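PDB 4XDN: MAU2 chromatid cohesion factor homolog from Saccharomyces cerevisiae, which pairs with Scc2 to form the complex needed for cohesin to associate with chromosomes, and so takes part in sister chromatid cohesion. Local coordinates for residues 393-401 / 594-602; 503-514 / 528-539. All blocks are in the same frame, centred on the assembly; numbering follows the deposited sequence.

Interaction 1. Residues 393-401 / 594-602; sequences EQTLLKGAV and CRQQGGMRK
The carbonyl oxygen of L397 takes the backbone N-H of G598 in a short, nearly straight hydrogen bond, L397 O to G598 N 2.8 Å, with 173° at the hydrogen. L397 O also has a weak CA-H...O contact with Q597 CA, 3.5 Å away. L397 belongs to the last turn of helix 369-398, where carbonyls have run out of helical N-H partners, so the loop between helices 580-593 and 601-618 supplies the donor instead. One residue further on, the contact repeats as CA-H...O, G598 CA to K398 O at 3.4 Å. A water bridges L396 and G598, donating to L396 O at 2.8 Å and to G598 O at 2.9 Å.

Glycines let the chains come this close. CA atoms of G399 and G599 are 4.1 Å apart; both residues have positive phi, and a beta carbon on either, or on G598, would run into the opposite backbone. Q597 lies alongside L396, pointing the same way. With CG anti to its own carbonyl carbon (chi1 -67°) and the chain extended beyond, its amide passes beside L396 O. There Q597 OE1 sits 3.2 Å from L396 O, two acceptors that cannot bond to each other. Q597 and M600 pack on helix 562-575, while C336 touches both L397 and Q597. Main-chain atoms and one water therefore supply the polar bonding here, so the close fit probably rests more on the path of the backbone and on the glycines than on particular polar side chains.

Interaction 2. Residues 503-514 / 528-539; sequences CTVTILWLFSHF and QRAEYVSKLREF
W509 and Y532 form an offset stack at the middle of this helix pair, the five-membered ring of W509 lying 3.7 Å from the Y532 ring, centroid to centroid, with planes 11° apart. W509 CB also rests over the tyrosine face. On the opposite indole face lies the H513 ring, held by its bond from H513 ND1 to W509 O, 2.6 Å. Replacing W509 by an alanine is likely to leave Y532 and H513 without the flat surface between them and to open a gap beside Q528.

Towards F539, T506 is a knob among Y532, K535, L536 and F539. With OG1 beside the backbone N (chi1 -60°), T506 CG2 lies anti to that nitrogen and reaches Y532 O at 3.4 Å. C503 sets CB over the F539 ring, 3.7 Å from the centroid, and its SG makes a sulfur-aromatic contact with that face. At the other end, F514 CZ meets the aliphatic part of R529, whose guanidinium pairs with D526.

Further out, W483 of helix 472-490 meets W509 and Y532, and L571 of helix 562-575 touches L510 and L536. The axes of 503-513 and 528-539 come within 9.5 Å, their directions 132° apart: successive helices in a largely helical array, consistent with the TPR superhelix of the Scc4/Mau2 family.

How the interactions relate
Interaction 2 is nested in the chain between the two segments of interaction 1: interaction 2 joins helices close in sequence, while 393-401 and 594-602 are 193 residues apart and close a long loop around it. Their centres lie 25 Å apart and their nearest atoms about 11 Å, so they do not touch. Helix 562-575 connects them, its L571 packing on interaction 2 and its L562 and I566 on interaction 1. The chemistry differs, aromatic and aliphatic side chains in one, backbone and water in the other. Both also have residues that reach the chain of another protein: K602 pairs with an acidic side chain there, and T504 hydrogen-bonds to an aromatic one.

Interaction 1. Residues 393-401 / 594-602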
loop_
_atom_site.group_PDB
_atom_site.type_symbol
_atom_site.label_atom_id
_atom_site.label_comp_id
_atom_site.label_asym_id
_atom_site.label_seq_id
_atom_site.Cartn_x
_atom_site.Cartn_y
_atom_site.Cartn_z
ATOM N N GLU A 393 4.531 8.833 -16.124
ATOM C CA GLU A 393 5.751 9.554 -16.460
ATOM C C GLU A 393 5.676 10.108 -17.883
ATOM O O GLU A 393 6.188 11.191 -18.158
ATOM C CB GLU A 393 6.984 8.659 -16.311
ATOM C CG GLU A 393 8.286 9.441 -16.445
ATOM C CD GLU A 393 9.526 8.591 -16.253
ATOM O OE1 GLU A 393 9.410 7.347 -16.246
ATOM O OE2 GLU A 393 10.619 9.177 -16.109
ATOM N N GLN A 394 5.038 9.362 -18.780
ATOM C CA GLN A 394 4.850 9.815 -20.155
ATOM C C GLN A 394 3.923 11.022 -20.203
ATOM O O GLN A 394 4.146 11.954 -20.977
ATOM C CB GLN A 394 4.289 8.689 -21.026
ATOM C CG GLN A 394 5.352 7.815 -21.675
ATOM C CD GLN A 394 6.225 8.577 -22.656
ATOM O OE1 GLN A 394 7.452 8.482 -22.617
ATOM N NE2 GLN A 394 5.594 9.332 -23.549
ATOM N N THR A 395 2.884 10.997 -19.373
ATOM C CA THR A 395 1.937 12.101 -19.297
ATOM C C THR A 395 2.635 13.374 -18.835
ATOM O O THR A 395 2.396 14.455 -19.377
ATOM C CB THR A 395 0.766 11.775 -18.343
ATOM O OG1 THR A 395 0.061 10.626 -18.824
ATOM C CG2 THR A 395 -0.206 12.945 -18.245
ATOM N N LEU A 396 3.498 13.240 -17.835
ATOM C CA LEU A 396 4.299 14.362 -17.362
ATOM C C LEU A 396 5.214 14.879 -18.465
ATOM O O LEU A 396 5.373 16.086 -18.641
ATOM C CB LEU A 396 5.137 13.953 -16.150
ATOM C CG LEU A 396 4.621 14.372 -14.774
ATOM C CD1 LEU A 396 5.435 13.688 -13.690
ATOM C CD2 LEU A 396 4.683 15.883 -14.615
ATOM N N LEU A 397 5.813 13.953 -19.206
ATOM C CA LEU A 397 6.791 14.305 -20.229
ATOM C C LEU A 397 6.141 14.961 -21.442
ATOM O O LEU A 397 6.654 15.950 -21.962
ATOM C CB LEU A 397 7.569 13.060 -20.668
ATOM C CG LEU A 397 8.640 13.273 -21.743
ATOM C CD1 LEU A 397 9.750 14.185 -21.237
ATOM C CD2 LEU A 397 9.206 11.935 -22.211
ATOM N N LYS A 398 5.009 14.415 -21.881
ATOM C CA LYS A 398 4.412 14.805 -23.158
ATOM C C LYS A 398 3.229 15.764 -23.021
ATOM O O LYS A 398 2.884 16.469 -23.970
ATOM C CB LYS A 398 3.962 13.556 -23.922
ATOM C CG LYS A 398 5.092 12.592 -24.261
ATOM C CD LYS A 398 6.182 13.289 -25.057
ATOM C CE LYS A 398 7.093 12.297 -25.760
ATOM N NZ LYS A 398 8.048 12.994 -26.671
ATOM N N GLY A 399 2.605 15.789 -21.849
ATOM C CA GLY A 399 1.436 16.623 -21.642
ATOM C C GLY A 399 0.221 16.067 -22.361
ATOM O O GLY A 399 -0.560 16.809 -22.957
ATOM N N ALA A 400 0.073 14.747 -22.308
ATOM C CA ALA A 400 -1.066 14.059 -22.904
ATOM C C ALA A 400 -1.210 12.680 -22.274
ATOM O O ALA A 400 -0.258 12.160 -21.698
ATOM C CB ALA A 400 -0.899 13.943 -24.409
ATOM N N VAL A 401 -2.400 12.096 -22.385
ATOM C CA VAL A 401 -2.665 10.763 -21.846
ATOM C C VAL A 401 -3.035 9.798 -22.968
ATOM O O VAL A 401 -4.015 10.014 -23.680
ATOM C CB VAL A 401 -3.801 10.792 -20.801
ATOM C CG1 VAL A 401 -4.036 9.405 -20.214
ATOM C CG2 VAL A 401 -3.482 11.788 -19.695
ATOM N N CYS A 594 10.297 25.954 -19.662
ATOM C CA CYS A 594 9.045 25.368 -20.138
ATOM C C CYS A 594 9.223 24.357 -21.272
ATOM O O CYS A 594 8.340 23.533 -21.513
ATOM C CB CYS A 594 8.098 26.475 -20.608
ATOM S SG CYS A 594 7.418 27.505 -19.288
ATOM N N ARG A 595 10.354 24.415 -21.965
ATOM C CA ARG A 595 10.561 23.572 -23.142
ATOM C C ARG A 595 10.820 22.111 -22.780
ATOM O O ARG A 595 10.737 21.230 -23.636
ATOM C CB ARG A 595 11.729 24.104 -23.977
ATOM C CG ARG A 595 13.111 23.792 -23.414
ATOM C CD ARG A 595 14.202 24.393 -24.283
ATOM N NE ARG A 595 15.408 23.568 -24.299
ATOM C CZ ARG A 595 15.488 22.368 -24.871
ATOM N NH1 ARG A 595 14.426 21.837 -25.467
ATOM N NH2 ARG A 595 16.628 21.690 -24.839
ATOM N N GLN A 596 11.130 21.858 -21.513
ATOM C CA GLN A 596 11.583 20.537 -21.083
ATOM C C GLN A 596 10.472 19.484 -21.097
ATOM O O GLN A 596 10.756 18.288 -21.134
ATOM C CB GLN A 596 12.189 20.628 -19.681
ATOM C CG GLN A 596 13.378 21.572 -19.565
ATOM C CD GLN A 596 14.696 20.901 -19.892
ATOM O OE1 GLN A 596 15.558 20.749 -19.025
ATOM N NE2 GLN A 596 14.865 20.500 -21.146
ATOM N N GLN A 597 9.218 19.928 -21.068
ATOM C CA GLN A 597 8.074 19.017 -21.096
ATOM C C GLN A 597 6.984 19.526 -22.031
ATOM O O GLN A 597 6.844 20.731 -22.235
ATOM C CB GLN A 597 7.496 18.828 -19.688
ATOM C CG GLN A 597 8.415 18.091 -18.729
ATOM C CD GLN A 597 7.865 18.034 -17.312
ATOM O OE1 GLN A 597 6.757 18.498 -17.041
ATOM N NE2 GLN A 597 8.642 17.463 -16.401
ATOM N N GLY A 598 6.213 18.600 -22.594
ATOM C CA GLY A 598 5.087 18.955 -23.438
ATOM C C GLY A 598 3.926 19.478 -22.611
ATOM O O GLY A 598 3.912 19.327 -21.392
ATOM N N GLY A 599 2.954 20.099 -23.273
ATOM C CA GLY A 599 1.783 20.631 -22.593
ATOM C C GLY A 599 2.036 21.944 -21.868
ATOM O O GLY A 599 1.167 22.433 -21.148
ATOM N N MET A 600 3.216 22.520 -22.070
ATOM C CA MET A 600 3.642 23.712 -21.335
ATOM C C MET A 600 3.553 25.007 -22.150
ATOM O O MET A 600 4.038 26.047 -21.714
ATOM C CB MET A 600 5.083 23.525 -20.851
ATOM C CG MET A 600 5.249 22.429 -19.809
ATOM S SD MET A 600 4.584 22.914 -18.210
ATOM C CE MET A 600 5.879 24.002 -17.620
ATOM N N ARG A 601 2.934 24.949 -23.324
ATOM C CA ARG A 601 2.958 26.083 -24.246
ATOM C C ARG A 601 2.160 27.289 -23.752
ATOM O O ARG A 601 2.583 28.433 -23.933
ATOM C CB ARG A 601 2.441 25.651 -25.618
ATOM C CG ARG A 601 3.475 24.899 -26.438
ATOM C CD ARG A 601 2.848 24.208 -27.630
ATOM N NE ARG A 601 3.853 23.613 -28.505
ATOM C CZ ARG A 601 3.581 22.761 -29.488
ATOM N NH1 ARG A 601 2.328 22.392 -29.725
ATOM N NH2 ARG A 601 4.564 22.272 -30.233
ATOM N N LYS A 602 1.009 27.043 -23.135
ATOM C CA LYS A 602 0.178 28.137 -22.644
ATOM C C LYS A 602 0.794 28.748 -21.390
ATOM O O LYS A 602 0.710 29.957 -21.179
ATOM C CB LYS A 602 -1.247 27.656 -22.373
ATOM C CG LYS A 602 -2.063 27.471 -23.642
ATOM C CD LYS A 602 -3.441 26.905 -23.357
ATOM C CE LYS A 602 -4.244 26.745 -24.641
ATOM N NZ LYS A 602 -5.587 26.158 -24.397
HETATM O O HOH W 1 3.659 18.309 -18.695
#

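Interaction 2. Residues 503-514 / 528-539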
loop_
_atom_site.group_PDB
_atom_site.type_symbol
_atom_site.label_atom_id
_atom_site.label_comp_id
_atom_site.label_asym_id
_atom_site.label_seq_id
_atom_site.Cartn_x
_atom_site.Cartn_y
_atom_site.Cartn_z
ATOM N N CYS A 503 3.289 23.594 -1.142
ATOM C CA CYS A 503 3.615 24.678 -2.055
ATOM C C CYS A 503 2.529 24.822 -3.113
ATOM O O CYS A 503 2.172 25.935 -3.499
ATOM C CB CYS A 503 4.973 24.441 -2.719
ATOM S SG CYS A 503 5.551 25.845 -3.711
ATOM N N THR A 504 2.004 23.693 -3.579
ATOM C CA THR A 504 0.937 23.709 -4.574
ATOM C C THR A 504 -0.280 24.450 -4.025
ATOM O O THR A 504 -0.905 25.243 -4.732
ATOM C CB THR A 504 0.536 22.278 -4.993
ATOM O OG1 THR A 504 1.663 21.619 -5.578
ATOM C CG2 THR A 504 -0.603 22.297 -6.005
ATOM N N VAL A 505 -0.600 24.198 -2.760
ATOM C CA VAL A 505 -1.731 24.851 -2.108
ATOM C C VAL A 505 -1.517 26.363 -2.063
ATOM O O VAL A 505 -2.413 27.131 -2.409
ATOM C CB VAL A 505 -1.947 24.303 -0.676
ATOM C CG1 VAL A 505 -3.024 25.094 0.065
ATOM C CG2 VAL A 505 -2.330 22.837 -0.726
ATOM N N THR A 506 -0.327 26.778 -1.638
ATOM C CA THR A 506 0.016 28.196 -1.555
ATOM C C THR A 506 -0.066 28.866 -2.926
ATOM O O THR A 506 -0.669 29.930 -3.076
ATOM C CB THR A 506 1.436 28.396 -0.983
ATOM O OG1 THR A 506 1.507 27.843 0.336
ATOM C CG2 THR A 506 1.807 29.880 -0.928
ATOM N N ILE A 507 0.559 28.233 -3.914
ATOM C CA ILE A 507 0.586 28.739 -5.281
ATOM C C ILE A 507 -0.823 28.933 -5.841
ATOM O O ILE A 507 -1.129 29.976 -6.425
ATOM C CB ILE A 507 1.395 27.779 -6.193
ATOM C CG1 ILE A 507 2.873 28.181 -6.236
ATOM C CG2 ILE A 507 0.865 27.777 -7.625
ATOM C CD1 ILE A 507 3.489 28.559 -4.895
ATOM N N LEU A 508 -1.674 27.928 -5.661
ATOM C CA LEU A 508 -3.030 27.970 -6.202
ATOM C C LEU A 508 -3.886 29.017 -5.499
ATOM O O LEU A 508 -4.725 29.663 -6.129
ATOM C CB LEU A 508 -3.697 26.595 -6.091
ATOM C CG LEU A 508 -3.162 25.491 -7.007
ATOM C CD1 LEU A 508 -3.863 24.178 -6.702
ATOM C CD2 LEU A 508 -3.324 25.848 -8.482
ATOM N N TRP A 509 -3.679 29.183 -4.197
ATOM C CA TRP A 509 -4.411 30.194 -3.441
ATOM C C TRP A 509 -4.018 31.591 -3.910
ATOM O O TRP A 509 -4.876 32.435 -4.159
ATOM C CB TRP A 509 -4.149 30.052 -1.942
ATOM C CG TRP A 509 -5.093 30.857 -1.095
ATOM C CD1 TRP A 509 -6.276 30.433 -0.559
ATOM C CD2 TRP A 509 -4.936 32.223 -0.688
ATOM N NE1 TRP A 509 -6.862 31.449 0.156
ATOM C CE2 TRP A 509 -6.060 32.559 0.092
ATOM C CE3 TRP A 509 -3.953 33.193 -0.906
ATOM C CZ2 TRP A 509 -6.228 33.823 0.654
ATOM C CZ3 TRP A 509 -4.124 34.449 -0.346
ATOM C CH2 TRP A 509 -5.253 34.752 0.423
ATOM N N LEU A 510 -2.716 31.826 -4.036
ATOM C CA LEU A 510 -2.216 33.133 -4.438
ATOM C C LEU A 510 -2.601 33.456 -5.880
ATOM O O LEU A 510 -2.937 34.597 -6.197
ATOM C CB LEU A 510 -0.697 33.197 -4.264
ATOM C CG LEU A 510 -0.209 33.170 -2.812
ATOM C CD1 LEU A 510 1.302 33.017 -2.750
ATOM C CD2 LEU A 510 -0.640 34.426 -2.068
ATOM N N PHE A 511 -2.559 32.450 -6.750
ATOM C CA PHE A 511 -2.973 32.630 -8.138
ATOM C C PHE A 511 -4.438 33.048 -8.231
ATOM O O PHE A 511 -4.816 33.816 -9.116
ATOM C CB PHE A 511 -2.761 31.342 -8.945
ATOM C CG PHE A 511 -1.336 31.112 -9.400
ATOM C CD1 PHE A 511 -0.345 32.063 -9.203
ATOM C CD2 PHE A 511 -0.999 29.932 -10.040
ATOM C CE1 PHE A 511 0.949 31.833 -9.630
ATOM C CE2 PHE A 511 0.293 29.701 -10.468
ATOM C CZ PHE A 511 1.267 30.652 -10.263
ATOM N N SER A 512 -5.256 32.543 -7.313
ATOM C CA SER A 512 -6.697 32.768 -7.364
ATOM C C SER A 512 -7.156 33.971 -6.533
ATOM O O SER A 512 -8.336 34.329 -6.564
ATOM C CB SER A 512 -7.433 31.513 -6.892
ATOM O OG SER A 512 -7.040 31.156 -5.578
ATOM N N HIS A 513 -6.230 34.595 -5.806
ATOM C CA HIS A 513 -6.566 35.713 -4.922
ATOM C C HIS A 513 -5.794 37.000 -5.232
ATOM O O HIS A 513 -5.986 38.011 -4.559
ATOM C CB HIS A 513 -6.319 35.315 -3.462
ATOM C CG HIS A 513 -7.318 34.340 -2.926
ATOM N ND1 HIS A 513 -7.204 32.975 -3.107
ATOM C CD2 HIS A 513 -8.456 34.526 -2.216
ATOM C CE1 HIS A 513 -8.223 32.369 -2.530
ATOM N NE2 HIS A 513 -9.001 33.288 -1.981
ATOM N N PHE A 514 -4.934 36.963 -6.247
ATOM C CA PHE A 514 -4.093 38.112 -6.587
ATOM C C PHE A 514 -4.017 38.375 -8.085
ATOM O O PHE A 514 -3.812 37.458 -8.879
ATOM C CB PHE A 514 -2.668 37.909 -6.064
ATOM C CG PHE A 514 -2.480 38.300 -4.629
ATOM C CD1 PHE A 514 -2.708 37.390 -3.612
ATOM C CD2 PHE A 514 -2.053 39.575 -4.300
ATOM C CE1 PHE A 514 -2.527 37.751 -2.290
ATOM C CE2 PHE A 514 -1.871 39.940 -2.983
ATOM C CZ PHE A 514 -2.106 39.027 -1.977
ATOM N N GLN A 528 -5.031 36.852 5.600
ATOM C CA GLN A 528 -4.886 35.688 4.735
ATOM C C GLN A 528 -3.804 35.907 3.687
ATOM O O GLN A 528 -3.035 34.998 3.379
ATOM C CB GLN A 528 -6.215 35.365 4.053
ATOM C CG GLN A 528 -7.230 34.696 4.964
ATOM C CD GLN A 528 -8.616 34.641 4.353
ATOM O OE1 GLN A 528 -8.825 35.064 3.218
ATOM N NE2 GLN A 528 -9.575 34.120 5.109
ATOM N N ARG A 529 -3.752 37.114 3.135
ATOM C CA ARG A 529 -2.746 37.452 2.137
ATOM C C ARG A 529 -1.345 37.331 2.725
ATOM O O ARG A 529 -0.482 36.665 2.155
ATOM C CB ARG A 529 -2.978 38.866 1.597
ATOM C CG ARG A 529 -4.184 38.984 0.677
ATOM C CD ARG A 529 -4.333 40.393 0.126
ATOM N NE ARG A 529 -5.319 41.174 0.872
ATOM C CZ ARG A 529 -6.596 41.318 0.522
ATOM N NH1 ARG A 529 -7.071 40.742 -0.577
ATOM N NH2 ARG A 529 -7.406 42.050 1.277
ATOM N N ALA A 530 -1.130 37.966 3.872
ATOM C CA ALA A 530 0.161 37.920 4.548
ATOM C C ALA A 530 0.537 36.487 4.911
ATOM O O ALA A 530 1.705 36.103 4.842
ATOM C CB ALA A 530 0.134 38.789 5.793
ATOM N N GLU A 531 -0.463 35.703 5.299
ATOM C CA GLU A 531 -0.255 34.306 5.653
ATOM C C GLU A 531 0.333 33.536 4.474
ATOM O O GLU A 531 1.382 32.907 4.595
ATOM C CB GLU A 531 -1.575 33.669 6.103
ATOM C CG GLU A 531 -1.518 32.159 6.334
ATOM C CD GLU A 531 -0.623 31.775 7.496
ATOM O OE1 GLU A 531 -0.768 32.372 8.586
ATOM O OE2 GLU A 531 0.227 30.875 7.324
ATOM N N TYR A 532 -0.339 33.601 3.331
ATOM C CA TYR A 532 0.081 32.843 2.160
ATOM C C TYR A 532 1.322 33.442 1.503
ATOM O O TYR A 532 2.163 32.711 0.981
ATOM C CB TYR A 532 -1.064 32.753 1.151
ATOM C CG TYR A 532 -2.052 31.656 1.478
ATOM C CD1 TYR A 532 -1.772 30.332 1.167
ATOM C CD2 TYR A 532 -3.259 31.940 2.104
ATOM C CE1 TYR A 532 -2.666 29.323 1.465
ATOM C CE2 TYR A 532 -4.161 30.936 2.403
ATOM C CZ TYR A 532 -3.858 29.629 2.082
ATOM O OH TYR A 532 -4.748 28.621 2.377
ATOM N N VAL A 533 1.436 34.766 1.529
ATOM C CA VAL A 533 2.633 35.429 1.022
ATOM C C VAL A 533 3.846 34.997 1.841
ATOM O O VAL A 533 4.946 34.852 1.310
ATOM C CB VAL A 533 2.493 36.969 1.056
ATOM C CG1 VAL A 533 3.845 37.654 0.830
ATOM C CG2 VAL A 533 1.489 37.431 0.009
ATOM N N SER A 534 3.639 34.788 3.136
ATOM C CA SER A 534 4.716 34.355 4.016
ATOM C C SER A 534 5.126 32.912 3.724
ATOM O O SER A 534 6.305 32.568 3.810
ATOM C CB SER A 534 4.296 34.498 5.478
ATOM O OG SER A 534 5.350 34.112 6.341
ATOM N N LYS A 535 4.153 32.071 3.384
ATOM C CA LYS A 535 4.443 30.695 2.992
ATOM C C LYS A 535 5.231 30.678 1.688
ATOM O O LYS A 535 6.166 29.892 1.521
ATOM C CB LYS A 535 3.153 29.885 2.833
ATOM C CG LYS A 535 2.377 29.678 4.120
ATOM C CD LYS A 535 1.188 28.752 3.908
ATOM C CE LYS A 535 0.290 28.708 5.138
ATOM N NZ LYS A 535 -0.780 27.678 5.019
ATOM N N LEU A 536 4.838 31.548 0.765
ATOM C CA LEU A 536 5.520 31.675 -0.516
ATOM C C LEU A 536 6.985 32.035 -0.315
ATOM O O LEU A 536 7.869 31.454 -0.944
ATOM C CB LEU A 536 4.831 32.735 -1.382
ATOM C CG LEU A 536 5.539 33.129 -2.679
ATOM C CD1 LEU A 536 5.617 31.949 -3.636
ATOM C CD2 LEU A 536 4.830 34.307 -3.327
ATOM N N ARG A 537 7.233 32.994 0.570
ATOM C CA ARG A 537 8.582 33.479 0.822
ATOM C C ARG A 537 9.496 32.344 1.268
ATOM O O ARG A 537 10.670 32.299 0.906
ATOM C CB ARG A 537 8.558 34.584 1.879
ATOM C CG ARG A 537 9.742 35.531 1.807
ATOM C CD ARG A 537 9.645 36.619 2.864
ATOM N NE ARG A 537 8.391 37.366 2.777
ATOM C CZ ARG A 537 8.195 38.431 2.004
ATOM N NH1 ARG A 537 9.170 38.898 1.232
ATOM N NH2 ARG A 537 7.013 39.034 2.004
ATOM N N GLU A 538 8.944 31.421 2.049
ATOM C CA GLU A 538 9.702 30.275 2.531
ATOM C C GLU A 538 10.055 29.323 1.392
ATOM O O GLU A 538 11.200 28.883 1.277
ATOM C CB GLU A 538 8.911 29.534 3.612
ATOM C CG GLU A 538 8.716 30.337 4.889
ATOM C CD GLU A 538 7.883 29.607 5.927
ATOM O OE1 GLU A 538 6.817 29.062 5.566
ATOM O OE2 GLU A 538 8.293 29.577 7.105
ATOM N N PHE A 539 9.075 29.009 0.550
ATOM C CA PHE A 539 9.294 28.094 -0.566
ATOM C C PHE A 539 10.171 28.713 -1.646
ATOM O O PHE A 539 11.011 28.035 -2.238
ATOM C CB PHE A 539 7.960 27.658 -1.179
ATOM C CG PHE A 539 7.222 26.640 -0.358
ATOM C CD1 PHE A 539 7.719 25.354 -0.221
ATOM C CD2 PHE A 539 6.034 26.966 0.273
ATOM C CE1 PHE A 539 7.046 24.413 0.535
ATOM C CE2 PHE A 539 5.355 26.028 1.030
ATOM C CZ PHE A 539 5.862 24.751 1.160
#